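Local structure of allantoicase (Saccharomyces cerevisiae, 1O59) at residues His280-Phe285 and Thr318-Lys322; Asp244-Arg250 and Asp344-Arg349. The protein catalyses the hydrolysis of allantoate to (S)-ureidoglycolate and urea, a step that lets yeast draw on purines as secondary nitrogen sources. Residues are numbered along the deposited sequence.

Contact 1. Residues His280-Phe285 and Thr318-Lys322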
loop_
_atom_site.group_PDB
_atom_site.type_symbol
_atom_site.label_atom_id
_atom_site.label_comp_id
_atom_site.label_asym_id
_atom_site.label_seq_id
_atom_site.Cartn_x
_atom_site.Cartn_y
_atom_site.Cartn_z
ATOM N N HIS A 280 1.394 -11.125 17.002
ATOM C CA HIS A 280 1.208 -12.411 16.285
ATOM C C HIS A 280 2.447 -13.191 15.913
ATOM O O HIS A 280 2.314 -14.381 15.630
ATOM C CB HIS A 280 0.275 -12.304 15.073
ATOM C CG HIS A 280 -0.973 -11.545 15.374
ATOM N ND1 HIS A 280 -1.893 -11.979 16.300
ATOM C CD2 HIS A 280 -1.411 -10.341 14.940
ATOM C CE1 HIS A 280 -2.873 -11.092 16.390
ATOM N NE2 HIS A 280 -2.610 -10.095 15.561
ATOM N N PHE A 281 3.627 -12.590 15.986
ATOM C CA PHE A 281 4.867 -13.353 15.787
ATOM C C PHE A 281 5.342 -13.979 17.093
ATOM O O PHE A 281 5.916 -13.322 17.962
ATOM C CB PHE A 281 5.935 -12.489 15.151
ATOM C CG PHE A 281 5.531 -11.972 13.818
ATOM C CD1 PHE A 281 5.622 -12.787 12.694
ATOM C CD2 PHE A 281 4.971 -10.689 13.684
ATOM C CE1 PHE A 281 5.213 -12.324 11.441
ATOM C CE2 PHE A 281 4.571 -10.208 12.418
ATOM C CZ PHE A 281 4.687 -11.021 11.303
ATOM N N ARG A 282 5.078 -15.272 17.210
ATOM C CA ARG A 282 5.139 -15.966 18.494
ATOM C C ARG A 282 6.275 -16.972 18.555
ATOM O O ARG A 282 6.851 -17.161 19.638
ATOM C CB ARG A 282 3.810 -16.651 18.810
ATOM C CG ARG A 282 2.843 -15.694 19.385
ATOM C CD ARG A 282 1.389 -16.099 19.284
ATOM N NE ARG A 282 0.523 -15.106 19.939
ATOM C CZ ARG A 282 -0.762 -14.880 19.625
ATOM N NH1 ARG A 282 -1.356 -15.552 18.640
ATOM N NH2 ARG A 282 -1.477 -13.973 20.298
ATOM N N GLY A 283 6.560 -17.628 17.434
ATOM C CA GLY A 283 7.669 -18.537 17.362
ATOM C C GLY A 283 8.746 -18.045 16.422
ATOM O O GLY A 283 9.647 -18.804 16.123
ATOM N N ASN A 284 8.638 -16.797 15.954
ATOM C CA ASN A 284 9.492 -16.252 14.875
ATOM C C ASN A 284 9.749 -14.743 14.964
ATOM O O ASN A 284 10.047 -14.100 13.980
ATOM C CB ASN A 284 8.905 -16.584 13.487
ATOM C CG ASN A 284 7.413 -16.201 13.339
ATOM O OD1 ASN A 284 6.774 -15.742 14.274
ATOM N ND2 ASN A 284 6.870 -16.413 12.149
ATOM N N PHE A 285 9.627 -14.191 16.161
ATOM C CA PHE A 285 9.894 -12.779 16.435
ATOM C C PHE A 285 11.382 -12.640 16.422
ATOM O O PHE A 285 12.069 -13.622 16.610
ATOM C CB PHE A 285 9.294 -12.355 17.821
ATOM C CG PHE A 285 9.716 -13.223 18.972
ATOM C CD1 PHE A 285 8.985 -14.375 19.310
ATOM C CD2 PHE A 285 10.808 -12.881 19.746
ATOM C CE1 PHE A 285 9.356 -15.167 20.387
ATOM C CE2 PHE A 285 11.192 -13.670 20.841
ATOM C CZ PHE A 285 10.481 -14.811 21.153
ATOM N N THR A 318 14.053 -8.635 22.054
ATOM C CA THR A 318 12.634 -8.617 21.685
ATOM C C THR A 318 11.911 -9.905 22.088
ATOM O O THR A 318 12.525 -10.975 22.293
ATOM C CB THR A 318 12.416 -8.319 20.151
ATOM O OG1 THR A 318 13.366 -9.026 19.332
ATOM C CG2 THR A 318 12.674 -6.843 19.843
ATOM N N GLY A 319 10.594 -9.745 22.235
ATOM C CA GLY A 319 9.716 -10.775 22.753
ATOM C C GLY A 319 8.610 -11.017 21.753
ATOM O O GLY A 319 8.474 -10.275 20.768
ATOM N N PRO A 320 7.823 -12.060 21.996
ATOM C CA PRO A 320 6.745 -12.404 21.108
ATOM C C PRO A 320 5.588 -11.490 21.336
ATOM O O PRO A 320 5.253 -11.173 22.495
ATOM C CB PRO A 320 6.352 -13.823 21.552
ATOM C CG PRO A 320 6.724 -13.923 22.958
ATOM C CD PRO A 320 7.904 -12.992 23.138
ATOM N N ASP A 321 4.971 -11.070 20.239
ATOM C CA ASP A 321 3.596 -10.631 20.296
ATOM C C ASP A 321 3.387 -9.380 21.120
ATOM O O ASP A 321 2.347 -9.247 21.771
ATOM C CB ASP A 321 2.792 -11.758 20.910
ATOM C CG ASP A 321 1.324 -11.609 20.694
ATOM O OD1 ASP A 321 0.908 -10.902 19.723
ATOM O OD2 ASP A 321 0.510 -12.158 21.482
ATOM N N LYS A 322 4.362 -8.464 21.116
ATOM C CA LYS A 322 4.255 -7.301 21.993
ATOM C C LYS A 322 4.752 -6.015 21.354
ATOM O O LYS A 322 5.577 -6.027 20.431
ATOM C CB LYS A 322 4.967 -7.533 23.331
ATOM C CG LYS A 322 6.471 -7.507 23.285
ATOM C CD LYS A 322 7.134 -7.481 24.692
ATOM C CE LYS A 322 7.023 -6.080 25.362
ATOM N NZ LYS A 322 8.083 -5.758 26.419
#
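In the β-sandwich of the second allantoicase repeat, two loops that cross between the sheets are tied together largely through one side chain, an instructive case of contact without a strand ladder. Residues 280-285 lead from strand 270-277 to strand 288-294; the return passage, from strand 309-317 to strand 323-331, is made by residues 318-322. The carboxylate of D321 does most of the polar work. Its OD1 accepts the backbone amide of H280 (N to OD1 2.8 Å, almost linear at 171°), while OD2 forms a salt bridge with the guanidinium of R282 (NH2 to OD2 2.9 Å), approached near the guanidinium plane. R282 NE adds only a weak bond to the same D321 OD2, at 3.3 Å. One acidic side chain thus satisfies a main-chain donor and a cationic one together. The carbonyl of F281 is served less well: D321 N reaches F281 O at 3.3 Å in a weak, bent hydrogen bond, and P320 CA supplies a CH···O contact to F281 O at 3.4 Å. Nearby polar groups find partners just outside the two segments. T318 OG1 is hydrogen-bonded to P286 O, and T278 OG1 is bonded to both G319 O and K322 N, tying the second loop to the residue that follows strand 270-277. Beside these polar links, F285 lays one ring face over the G319-P320 backbone, with F285 CD2 3.5 Å from G319 C, and receives a CH-π contact from P320 CD, 3.9 Å from the F285 ring centroid and 19° off its normal.

Contact 2. Residues Asp244-Arg250 and Asp344-Arg349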
loop_
_atom_site.group_PDB
_atom_site.type_symbol
_atom_site.label_atom_id
_atom_site.label_comp_id
_atom_site.label_asym_id
_atom_site.label_seq_id
_atom_site.Cartn_x
_atom_site.Cartn_y
_atom_site.Cartn_z
ATOM N N ASP A 244 -0.101 -10.128 7.845
ATOM C CA ASP A 244 -0.151 -8.680 7.625
ATOM C C ASP A 244 0.934 -7.875 8.321
ATOM O O ASP A 244 0.776 -6.709 8.596
ATOM C CB ASP A 244 -1.539 -8.108 7.923
ATOM C CG ASP A 244 -2.064 -8.467 9.307
ATOM O OD1 ASP A 244 -1.319 -8.311 10.281
ATOM O OD2 ASP A 244 -3.239 -8.897 9.498
ATOM N N GLY A 245 2.063 -8.506 8.565
ATOM C CA GLY A 245 3.258 -7.808 8.976
ATOM C C GLY A 245 4.360 -8.019 7.958
ATOM O O GLY A 245 4.097 -8.230 6.780
ATOM N N TRP A 246 5.594 -7.934 8.445
ATOM C CA TRP A 246 6.793 -8.117 7.665
ATOM C C TRP A 246 7.546 -9.262 8.295
ATOM O O TRP A 246 7.796 -9.272 9.487
ATOM C CB TRP A 246 7.636 -6.856 7.706
ATOM C CG TRP A 246 8.986 -7.017 7.068
ATOM C CD1 TRP A 246 9.272 -7.532 5.830
ATOM C CD2 TRP A 246 10.237 -6.690 7.656
ATOM N NE1 TRP A 246 10.628 -7.522 5.611
ATOM C CE2 TRP A 246 11.245 -7.027 6.722
ATOM C CE3 TRP A 246 10.615 -6.159 8.890
ATOM C CZ2 TRP A 246 12.580 -6.817 6.969
ATOM C CZ3 TRP A 246 11.943 -5.944 9.133
ATOM C CH2 TRP A 246 12.912 -6.261 8.180
ATOM N N GLU A 247 7.856 -10.259 7.491
ATOM C CA GLU A 247 8.536 -11.431 7.984
ATOM C C GLU A 247 9.561 -11.901 6.978
ATOM O O GLU A 247 9.325 -11.888 5.755
ATOM C CB GLU A 247 7.554 -12.555 8.242
ATOM C CG GLU A 247 8.165 -13.684 9.051
ATOM C CD GLU A 247 7.904 -15.061 8.461
ATOM O OE1 GLU A 247 8.403 -15.374 7.334
ATOM O OE2 GLU A 247 7.181 -15.820 9.140
ATOM N N THR A 248 10.698 -12.319 7.512
ATOM C CA THR A 248 11.789 -12.813 6.706
ATOM C C THR A 248 12.039 -14.273 7.007
ATOM O O THR A 248 11.559 -14.798 7.987
ATOM C CB THR A 248 13.037 -11.970 6.957
ATOM O OG1 THR A 248 13.431 -12.096 8.332
ATOM C CG2 THR A 248 12.721 -10.484 6.755
ATOM N N LYS A 249 12.789 -14.899 6.116
ATOM C CA LYS A 249 13.144 -16.297 6.193
ATOM C C LYS A 249 14.029 -16.599 7.386
ATOM O O LYS A 249 14.747 -15.721 7.889
ATOM C CB LYS A 249 13.911 -16.700 4.926
ATOM C CG LYS A 249 13.028 -16.878 3.702
ATOM C CD LYS A 249 13.732 -16.474 2.351
ATOM C CE LYS A 249 12.812 -15.500 1.461
ATOM N NZ LYS A 249 13.467 -15.006 0.162
ATOM N N ARG A 250 13.979 -17.863 7.820
ATOM C CA ARG A 250 14.960 -18.387 8.758
ATOM C C ARG A 250 16.340 -18.409 8.048
ATOM O O ARG A 250 16.525 -19.113 7.058
ATOM C CB ARG A 250 14.531 -19.769 9.235
ATOM C CG ARG A 250 15.027 -20.144 10.607
ATOM C CD ARG A 250 14.685 -21.571 10.978
ATOM N NE ARG A 250 13.260 -21.728 11.270
ATOM C CZ ARG A 250 12.746 -22.259 12.387
ATOM N NH1 ARG A 250 13.513 -22.735 13.367
ATOM N NH2 ARG A 250 11.427 -22.335 12.515
ATOM N N ASP A 344 16.778 -12.480 12.001
ATOM C CA ASP A 344 15.644 -12.539 11.081
ATOM C C ASP A 344 14.378 -12.611 11.948
ATOM O O ASP A 344 14.446 -12.552 13.197
ATOM C CB ASP A 344 15.745 -13.775 10.166
ATOM C CG ASP A 344 16.094 -15.071 10.922
ATOM O OD1 ASP A 344 15.294 -15.507 11.771
ATOM O OD2 ASP A 344 17.127 -15.760 10.683
ATOM N N GLY A 345 13.231 -12.754 11.291
ATOM C CA GLY A 345 11.953 -12.933 11.982
ATOM C C GLY A 345 10.876 -12.023 11.447
ATOM O O GLY A 345 10.926 -11.576 10.307
ATOM N N GLY A 346 9.917 -11.713 12.314
ATOM C CA GLY A 346 8.740 -10.968 11.933
ATOM C C GLY A 346 8.400 -9.857 12.886
ATOM O O GLY A 346 8.375 -10.037 14.089
ATOM N N VAL A 347 8.100 -8.704 12.311
ATOM C CA VAL A 347 7.636 -7.548 13.044
ATOM C C VAL A 347 6.314 -7.078 12.407
ATOM O O VAL A 347 6.238 -6.938 11.196
ATOM C CB VAL A 347 8.692 -6.420 12.947
ATOM C CG1 VAL A 347 8.158 -5.125 13.568
ATOM C CG2 VAL A 347 9.984 -6.842 13.632
ATOM N N LYS A 348 5.292 -6.826 13.215
ATOM C CA LYS A 348 4.024 -6.284 12.688
ATOM C C LYS A 348 4.093 -4.784 12.310
ATOM O O LYS A 348 3.650 -4.394 11.250
ATOM C CB LYS A 348 2.892 -6.512 13.691
ATOM C CG LYS A 348 1.477 -6.399 13.129
ATOM C CD LYS A 348 1.211 -7.436 12.022
ATOM C CE LYS A 348 0.772 -8.746 12.573
ATOM N NZ LYS A 348 -0.680 -8.640 12.966
ATOM N N ARG A 349 4.608 -3.952 13.210
ATOM C CA ARG A 349 4.596 -2.520 12.998
ATOM C C ARG A 349 5.804 -1.852 13.579
ATOM O O ARG A 349 6.450 -2.377 14.512
ATOM C CB ARG A 349 3.370 -1.889 13.639
ATOM C CG ARG A 349 2.026 -2.424 13.142
ATOM C CD ARG A 349 1.613 -1.981 11.753
ATOM N NE ARG A 349 0.277 -2.483 11.480
ATOM C CZ ARG A 349 -0.009 -3.575 10.817
ATOM N NH1 ARG A 349 0.924 -4.336 10.300
ATOM N NH2 ARG A 349 -1.259 -3.944 10.705
#
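A short antiparallel β ladder, ending beside a classic β bulge, joins strand 246-247 to the start of strand 346-354. W246 and V347 form the hydrogen-bonded pair, with W246 N to V347 O at 3.0 Å and V347 N to W246 O at 2.9 Å; E247 and G346 follow as the non-hydrogen-bonded pair, their CA atoms 4.0 Å apart. Beyond them T248 N donates to G345 O (2.9 Å) and G345 N to T248 OG1 (3.0 Å), an oxygen also hydrogen-bonded to D258. Glycine is needed at 345, where a CB would jam against the preceding carbonyl. W246 and V347 share the sheet face turned to the interior, and both pack on I341 of the opposing sheet, while W246 NE1 bonds D224 O.

At the other end R349 NH1 binds D244 O (2.9 Å) as well as K348 O. K348 NZ, less surely placed, makes a salt bridge to D244 OD1 (2.8 Å) and a hydrogen bond to R238 O. In the bulge, K348 and R349 together face D277 of strand 270-277. Two sheets packed through such inward side chains are consistent with the galactose-binding-like jelly roll of this family's clan.

Overall arrangement
Both contacts belong to the second allantoicase repeat, on the same side of the chain's centre, and their own centres lie about 9 Å apart. Along the chain the order is 244-250, 280-285, 318-322, 344-349, so the loop pair of contact 1 falls between the two partners of contact 2. Strand 270-277 connects them: it pairs with strand 346-354 of contact 2 and leads into the first loop of contact 1. F281 is one point of junction, its CG 3.5 Å from G346 O and its CE2 3.5 Å from K348 N, and N284 packs beside E247. Residues distant in sequence are thereby gathered at one region of a single domain, where sheet pairing and intersheet loops abut.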